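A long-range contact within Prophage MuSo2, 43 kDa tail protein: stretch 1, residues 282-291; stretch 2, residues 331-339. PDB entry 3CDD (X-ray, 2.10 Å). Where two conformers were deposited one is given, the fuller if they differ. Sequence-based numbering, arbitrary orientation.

Stretch 1 (282-291) MAEYTVTGWR
Stretch 2 331-339: GRLAVISVV

Where the backbone ladder between two antiparallel strands runs out, a tryptophan folds back against the partner strand: the Trp-290 ring takes Arg-332 CG over one face, with CG 4.1 Å from the centroid of the five-membered ring and 27° off its normal, a CH-pi contact. Trp-290 (phi/psi -87/-15, chi1 -71°, chi2 14°) starts sideways from its CA, but its end comes nearer, leaving Trp-290 NE1 3.2 Å from Leu-333 O. The Arg-332 CA-to-CB bond points toward stretch 1, whereas the end of the chain leads away, along chi1 -93°, chi2 147°, chi3 -146° and chi4 -157°, to partners elsewhere in the structure.

Strand 282-288 and stretch 2 run at 156° between their N-to-C directions, with axes approaching to 4.5 Å. Both are extended, phi -84 to -145° and psi 114 to 161° over Met-282 to Thr-288 and Arg-332 to Val-339. The register pairs Glu-284 with Ser-337, Tyr-285 with Ile-336, Thr-286 with Val-335, Val-287 with Ala-334 and Thr-288 with Leu-333. The second and fourth are hydrogen-bonded pairs: Tyr-285 N to Ile-336 O and Ile-336 N to Tyr-285 O are both 2.8 Å, Val-287 N to Ala-334 O is 2.9 Å, and Ala-334 N to Val-287 O is 3.0 Å. Single bonds extend the ladder, Val-338 N to Ala-283 O and Gly-289 N to Arg-332 O, each 3.0 Å. All six are nearly straight, at 165-175°. In the non-hydrogen-bonded pairs, CA-H groups also meet carbonyls, as from Glu-284 CA to Ile-336 O at 3.3 Å. Gly-289 leaves the strand at phi/psi 86/151, where a CB would jam against the preceding carbonyl O.

On the face of Tyr-285, Val-287, Ala-334 and Ile-336, all buried, apolar groups pack by van der Waals contact: Val-287 (m) sets CG2 3.5 Å from Ile-336 CD1 and 3.9 Å from Ala-334 CB; Ile-336 has chi1 -58° and chi2 135°. Tyr-285 (m, chi2 85°) meets Val-338 (m) at its ring edge, CE1 to CG2 4.0 Å.

The face carrying Glu-284, Thr-286 and Thr-288 is more open. Thr-286 (m) brings CG2 to 4.1 Å from Leu-333 CD2 (Leu-333 chi1 -67°, chi2 178°) and OG1 to 4.0 Å from CG2 of Val-335 (t). Glu-284 (m, chi2 t, chi3 -3°) and Ser-337 (t) are bridged by a water that donates to Glu-284 OE2 at 2.5 Å and lies 2.4 Å from Ser-337 OG. A second water accepts from Ala-283 N at 3.1 Å, donates to Val-338 O at 2.8 Å and hydrogen-bonds Ser-337 OG at 3.0 Å, linking the strands beyond the last direct backbone bond.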

# COMPACT_ATOMS: atom_id res chain seq x y z
N MSE A 282 -19.44 7.31 -6.66
CA MSE A 282 -19.26 7.95 -5.35
C MSE A 282 -19.83 9.35 -5.47
O MSE A 282 -19.62 10.01 -6.49
CB MSE A 282 -17.78 7.95 -4.94
CG MSE A 282 -17.41 8.67 -3.61
SE MSE A 282 -17.10 10.63 -3.78
CE MSE A 282 -15.38 10.57 -4.56
N ALA A 283 -20.58 9.78 -4.45
CA ALA A 283 -21.01 11.18 -4.33
C ALA A 283 -21.04 11.54 -2.84
O ALA A 283 -21.66 10.84 -2.05
CB ALA A 283 -22.37 11.39 -4.97
N GLU A 284 -20.36 12.62 -2.48
CA GLU A 284 -20.21 13.05 -1.09
C GLU A 284 -20.52 14.51 -0.96
O GLU A 284 -19.87 15.34 -1.62
CB GLU A 284 -18.77 12.82 -0.60
CG GLU A 284 -18.44 11.39 -0.42
CD GLU A 284 -17.04 11.14 0.13
OE1 GLU A 284 -16.24 12.10 0.33
OE2 GLU A 284 -16.76 9.95 0.36
N TYR A 285 -21.48 14.81 -0.09
CA TYR A 285 -21.99 16.15 0.14
C TYR A 285 -21.56 16.66 1.50
O TYR A 285 -21.85 16.05 2.51
CB TYR A 285 -23.54 16.16 0.01
CG TYR A 285 -23.96 15.98 -1.45
CD1 TYR A 285 -24.08 14.71 -2.02
CD2 TYR A 285 -24.15 17.08 -2.26
CE1 TYR A 285 -24.41 14.55 -3.40
CE2 TYR A 285 -24.50 16.94 -3.62
CZ TYR A 285 -24.61 15.68 -4.17
OH TYR A 285 -24.93 15.58 -5.50
N THR A 286 -20.92 17.82 1.51
CA THR A 286 -20.49 18.47 2.73
C THR A 286 -21.55 19.51 3.08
O THR A 286 -21.85 20.42 2.29
CB THR A 286 -19.16 19.17 2.50
OG1 THR A 286 -18.15 18.21 2.08
CG2 THR A 286 -18.71 19.92 3.74
N VAL A 287 -22.12 19.37 4.29
CA VAL A 287 -23.09 20.32 4.82
C VAL A 287 -22.55 20.92 6.14
O VAL A 287 -21.64 20.35 6.78
CB VAL A 287 -24.50 19.66 5.02
CG1 VAL A 287 -25.03 19.11 3.66
CG2 VAL A 287 -24.46 18.54 6.05
N THR A 288 -23.13 22.06 6.52
CA THR A 288 -22.82 22.72 7.77
C THR A 288 -23.65 22.12 8.91
O THR A 288 -24.86 21.93 8.77
CB THR A 288 -23.06 24.26 7.66
OG1 THR A 288 -22.04 24.86 6.84
CG2 THR A 288 -23.02 24.95 9.04
N GLY A 289 -23.00 21.81 10.04
CA GLY A 289 -23.71 21.26 11.20
C GLY A 289 -23.85 19.74 11.13
O GLY A 289 -23.89 19.17 10.07
N TRP A 290 -23.92 19.11 12.28
CA TRP A 290 -24.17 17.67 12.38
C TRP A 290 -25.67 17.37 12.40
O TRP A 290 -26.11 16.22 12.23
CB TRP A 290 -23.58 17.20 13.70
CG TRP A 290 -22.09 17.20 13.75
CD1 TRP A 290 -21.21 17.80 12.87
CD2 TRP A 290 -21.29 16.52 14.72
NE1 TRP A 290 -19.89 17.54 13.27
CE2 TRP A 290 -19.93 16.75 14.40
CE3 TRP A 290 -21.60 15.71 15.83
CZ2 TRP A 290 -18.88 16.23 15.16
CZ3 TRP A 290 -20.56 15.19 16.58
CH2 TRP A 290 -19.22 15.44 16.24
N ARG A 291 -26.45 18.43 12.63
CA ARG A 291 -27.91 18.36 12.71
C ARG A 291 -28.59 18.92 11.48
O ARG A 291 -28.16 19.94 10.90
CB ARG A 291 -28.41 19.13 13.91
CG ARG A 291 -28.04 18.49 15.20
CD ARG A 291 -28.90 18.99 16.34
NE ARG A 291 -28.40 18.46 17.60
CZ ARG A 291 -28.82 17.34 18.16
NH1 ARG A 291 -29.79 16.63 17.59
NH2 ARG A 291 -28.28 16.94 19.31
N GLY A 331 -15.25 24.98 12.00
CA GLY A 331 -16.63 24.70 12.37
C GLY A 331 -17.02 23.23 12.28
O GLY A 331 -16.18 22.37 12.01
N ARG A 332 -18.29 22.96 12.56
CA ARG A 332 -18.87 21.63 12.45
C ARG A 332 -19.36 21.36 11.05
O ARG A 332 -20.05 22.19 10.45
CB ARG A 332 -20.08 21.52 13.35
CG ARG A 332 -19.79 20.98 14.67
CD ARG A 332 -20.71 21.62 15.66
NE ARG A 332 -20.04 21.79 16.93
CZ ARG A 332 -20.67 21.91 18.09
NH1 ARG A 332 -21.99 21.83 18.13
NH2 ARG A 332 -19.95 22.07 19.19
N LEU A 333 -19.02 20.18 10.54
CA LEU A 333 -19.40 19.79 9.20
C LEU A 333 -19.86 18.35 9.23
O LEU A 333 -19.53 17.60 10.14
CB LEU A 333 -18.19 19.90 8.27
CG LEU A 333 -17.59 21.26 7.95
CD1 LEU A 333 -16.38 21.03 7.05
CD2 LEU A 333 -18.61 22.11 7.25
N ALA A 334 -20.67 17.96 8.26
CA ALA A 334 -21.01 16.56 8.08
C ALA A 334 -20.80 16.24 6.62
O ALA A 334 -21.24 16.98 5.72
CB ALA A 334 -22.46 16.24 8.52
N VAL A 335 -20.11 15.15 6.36
CA VAL A 335 -19.95 14.72 5.01
C VAL A 335 -20.84 13.50 4.78
O VAL A 335 -20.63 12.46 5.38
CB VAL A 335 -18.50 14.39 4.67
CG1 VAL A 335 -18.40 14.01 3.22
CG2 VAL A 335 -17.58 15.60 4.99
N ILE A 336 -21.81 13.64 3.88
CA ILE A 336 -22.82 12.62 3.65
C ILE A 336 -22.48 11.92 2.32
O ILE A 336 -22.46 12.57 1.28
CB ILE A 336 -24.21 13.27 3.61
CG1 ILE A 336 -24.47 14.01 4.93
CG2 ILE A 336 -25.33 12.27 3.33
CD1 ILE A 336 -25.04 15.36 4.63
N SER A 337 -22.14 10.64 2.41
CA SER A 337 -21.89 9.77 1.27
C SER A 337 -23.21 9.09 0.85
O SER A 337 -23.81 8.37 1.66
CB SER A 337 -20.89 8.70 1.68
OG SER A 337 -20.53 7.85 0.61
N VAL A 338 -23.66 9.32 -0.38
CA VAL A 338 -24.98 8.82 -0.81
C VAL A 338 -24.84 7.83 -1.96
O VAL A 338 -23.94 7.95 -2.79
CB VAL A 338 -25.92 9.94 -1.26
CG1 VAL A 338 -26.32 10.84 -0.09
CG2 VAL A 338 -25.28 10.77 -2.43
N VAL A 339 -25.72 6.84 -1.99
CA VAL A 339 -25.69 5.79 -3.02
C VAL A 339 -27.11 5.60 -3.55
O VAL A 339 -28.08 5.97 -2.87
CB VAL A 339 -25.14 4.45 -2.45
CG1 VAL A 339 -23.66 4.60 -1.99
CG2 VAL A 339 -26.03 3.94 -1.27
O HOH W 1 -21.22 7.63 -2.27
O HOH W 2 -18.39 8.26 -0.48